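Local coordinates for protein similar to metal-dependent hydrolase (Staphylococcus aureus subsp. aureus Mu50, PDB 3ESH) that is probably a metal-dependent hydrolase of the metallo-beta-lactamase superfamily, its natural substrate not established, at residues 135-140 with 150-155. Sequence-based numbering, arbitrary orientation.
Sequences QDEWHE and STYWDK
The CA atoms of Glu140 and Tyr152 are the nearest pair across the two segments, 8.0 Å apart, where the loop residues of 150-155 pass helix 135-142 and one tyrosine bridges the gap. Tyr152 reaches toward the helix with its CG anti to the carbonyl carbon (chi1 -68°), and its ring meets two glutamates about one helical turn apart. The phenol hydroxyl OH donates a hydrogen bond to OE2 of Glu137, 2.5 Å away. It meets that oxygen from above the carboxylate plane, 36° out of it, while OE2 itself lies near the plane of the ring, at its edge beside CE1. The Glu137 chain bends at chi2 (65°), which turns its carboxylate to the tyrosine. OE2 also accepts from the backbone N of Met109, and OE1 is hydrogen-bonded to Ser186 OG, so both oxygens of this buried carboxylate are held.

Glu140 deals with the same ring differently, by carbon packing. Its chain crosses the tyrosine at about a right angle, with CG 3.3 Å from Tyr152 CE2, while the backbone C of Glu140 sits over one ring face, offset toward the rim. Beyond CG the chain runs extended, and its OE2 is hydrogen-bonded to Ser148 OG, in the connection leading to the tyrosine.

Within 150-155, Trp153 NE1 donates to Ser150 O at 2.8 Å, a hydrogen bond that closes the loop across Tyr152. Trp153 also stacks on Phe111, and the Tyr152 ring meets that of His110, which with His185 and Asp206 may form a vacant metal site, consistent with the family. The contact thus ties helix 135-142, which follows strand 130-134, to the loop before strand 164-167, with Trp138 packing on Leu164 and Leu166 of that strand.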
loop_
_atom_site.group_PDB
_atom_site.type_symbol
_atom_site.label_atom_id
_atom_site.label_comp_id
_atom_site.label_asym_id
_atom_site.label_seq_id
_atom_site.Cartn_x
_atom_site.Cartn_y
_atom_site.Cartn_z
ATOM N N GLN A 135 13.028 -13.830 -1.778
ATOM C CA GLN A 135 12.394 -14.115 -0.488
ATOM C C GLN A 135 10.881 -14.330 -0.493
ATOM O O GLN A 135 10.385 -15.238 0.186
ATOM C CB GLN A 135 12.773 -13.029 0.519
ATOM C CG GLN A 135 12.189 -13.182 1.893
ATOM C CD GLN A 135 12.959 -12.395 2.936
ATOM O OE1 GLN A 135 13.484 -11.312 2.662
ATOM N NE2 GLN A 135 13.027 -12.932 4.143
ATOM N N ASP A 136 10.139 -13.524 -1.251
ATOM C CA ASP A 136 8.675 -13.687 -1.285
ATOM C C ASP A 136 8.276 -14.893 -2.121
ATOM O O ASP A 136 7.270 -15.547 -1.825
ATOM C CB ASP A 136 8.012 -12.422 -1.827
ATOM C CG ASP A 136 8.318 -11.211 -0.983
ATOM O OD1 ASP A 136 7.956 -11.219 0.205
ATOM O OD2 ASP A 136 8.922 -10.259 -1.487
ATOM N N GLU A 137 9.069 -15.185 -3.154
ATOM C CA GLU A 137 8.816 -16.338 -4.015
ATOM C C GLU A 137 8.879 -17.563 -3.115
ATOM O O GLU A 137 7.982 -18.401 -3.129
ATOM C CB GLU A 137 9.897 -16.449 -5.098
ATOM C CG GLU A 137 9.771 -17.664 -6.018
ATOM C CD GLU A 137 8.503 -17.632 -6.877
ATOM O OE1 GLU A 137 8.168 -16.532 -7.377
ATOM O OE2 GLU A 137 7.850 -18.696 -7.067
ATOM N N TRP A 138 9.948 -17.641 -2.326
ATOM C CA TRP A 138 10.166 -18.753 -1.407
ATOM C C TRP A 138 9.029 -18.889 -0.386
ATOM O O TRP A 138 8.543 -20.000 -0.119
ATOM C CB TRP A 138 11.504 -18.563 -0.700
ATOM C CG TRP A 138 11.784 -19.601 0.295
ATOM C CD1 TRP A 138 11.719 -19.472 1.655
ATOM C CD2 TRP A 138 12.064 -20.989 0.038
ATOM N NE1 TRP A 138 11.925 -20.696 2.255
ATOM C CE2 TRP A 138 12.136 -21.639 1.288
ATOM C CE3 TRP A 138 12.253 -21.741 -1.131
ATOM C CZ2 TRP A 138 12.390 -23.009 1.403
ATOM C CZ3 TRP A 138 12.504 -23.106 -1.018
ATOM C CH2 TRP A 138 12.566 -23.726 0.242
ATOM N N HIS A 139 8.608 -17.752 0.173
ATOM C CA HIS A 139 7.517 -17.718 1.162
ATOM C C HIS A 139 6.230 -18.310 0.599
ATOM O O HIS A 139 5.521 -19.052 1.283
ATOM C CB HIS A 139 7.225 -16.286 1.617
ATOM C CG HIS A 139 8.256 -15.707 2.531
ATOM N ND1 HIS A 139 8.221 -14.395 2.959
ATOM C CD2 HIS A 139 9.345 -16.265 3.118
ATOM C CE1 HIS A 139 9.240 -14.170 3.769
ATOM N NE2 HIS A 139 9.936 -15.287 3.881
ATOM N N GLU A 140 5.916 -17.976 -0.647
ATOM C CA GLU A 140 4.706 -18.515 -1.236
ATOM C C GLU A 140 4.922 -19.978 -1.621
ATOM O O GLU A 140 4.003 -20.795 -1.571
ATOM C CB GLU A 140 4.266 -17.689 -2.455
ATOM C CG GLU A 140 3.058 -18.311 -3.151
ATOM C CD GLU A 140 2.381 -17.392 -4.156
ATOM O OE1 GLU A 140 3.057 -16.504 -4.710
ATOM O OE2 GLU A 140 1.167 -17.581 -4.399
ATOM N N SER A 150 -1.389 -25.580 -7.093
ATOM C CA SER A 150 -1.245 -26.448 -8.258
ATOM C C SER A 150 0.183 -26.532 -8.832
ATOM O O SER A 150 0.517 -27.515 -9.481
ATOM C CB SER A 150 -2.246 -26.045 -9.349
ATOM O OG SER A 150 -2.017 -24.727 -9.791
ATOM N N THR A 151 1.025 -25.526 -8.605
ATOM C CA THR A 151 2.410 -25.607 -9.099
ATOM C C THR A 151 3.487 -25.601 -8.009
ATOM O O THR A 151 4.600 -26.061 -8.237
ATOM C CB THR A 151 2.755 -24.510 -10.155
ATOM O OG1 THR A 151 2.337 -23.221 -9.690
ATOM C CG2 THR A 151 2.073 -24.821 -11.470
ATOM N N TYR A 152 3.164 -25.083 -6.830
ATOM C CA TYR A 152 4.108 -25.097 -5.716
ATOM C C TYR A 152 3.810 -26.382 -4.958
ATOM O O TYR A 152 2.781 -26.478 -4.301
ATOM C CB TYR A 152 3.891 -23.916 -4.789
ATOM C CG TYR A 152 4.248 -22.580 -5.399
ATOM C CD1 TYR A 152 5.456 -22.400 -6.055
ATOM C CD2 TYR A 152 3.412 -21.478 -5.256
ATOM C CE1 TYR A 152 5.826 -21.158 -6.551
ATOM C CE2 TYR A 152 3.779 -20.224 -5.740
ATOM C CZ TYR A 152 4.983 -20.073 -6.390
ATOM O OH TYR A 152 5.344 -18.849 -6.911
ATOM N N TRP A 153 4.705 -27.362 -5.059
ATOM C CA TRP A 153 4.493 -28.654 -4.415
ATOM C C TRP A 153 5.416 -28.932 -3.252
ATOM O O TRP A 153 6.619 -28.682 -3.354
ATOM C CB TRP A 153 4.684 -29.791 -5.423
ATOM C CG TRP A 153 3.968 -29.641 -6.737
ATOM C CD1 TRP A 153 2.828 -28.931 -6.983
ATOM C CD2 TRP A 153 4.280 -30.324 -7.952
ATOM N NE1 TRP A 153 2.408 -29.141 -8.266
ATOM C CE2 TRP A 153 3.282 -29.996 -8.886
ATOM C CE3 TRP A 153 5.310 -31.195 -8.338
ATOM C CZ2 TRP A 153 3.277 -30.505 -10.191
ATOM C CZ3 TRP A 153 5.305 -31.700 -9.631
ATOM C CH2 TRP A 153 4.291 -31.351 -10.541
ATOM N N ASP A 154 4.847 -29.457 -2.161
ATOM C CA ASP A 154 5.613 -29.822 -0.965
ATOM C C ASP A 154 6.635 -30.845 -1.431
ATOM O O ASP A 154 7.783 -30.868 -0.982
ATOM C CB ASP A 154 4.708 -30.496 0.078
ATOM C CG ASP A 154 3.785 -29.519 0.775
ATOM O OD1 ASP A 154 2.761 -29.959 1.338
ATOM O OD2 ASP A 154 4.093 -28.313 0.771
ATOM N N LYS A 155 6.183 -31.687 -2.352
ATOM C CA LYS A 155 6.994 -32.740 -2.923
ATOM C C LYS A 155 8.334 -32.238 -3.471
ATOM O O LYS A 155 9.241 -33.027 -3.712
ATOM C CB LYS A 155 6.192 -33.423 -4.023
ATOM C CG LYS A 155 6.875 -34.596 -4.664
ATOM C CD LYS A 155 5.879 -35.428 -5.465
ATOM C CE LYS A 155 5.313 -34.674 -6.652
ATOM N NZ LYS A 155 4.488 -35.589 -7.480
#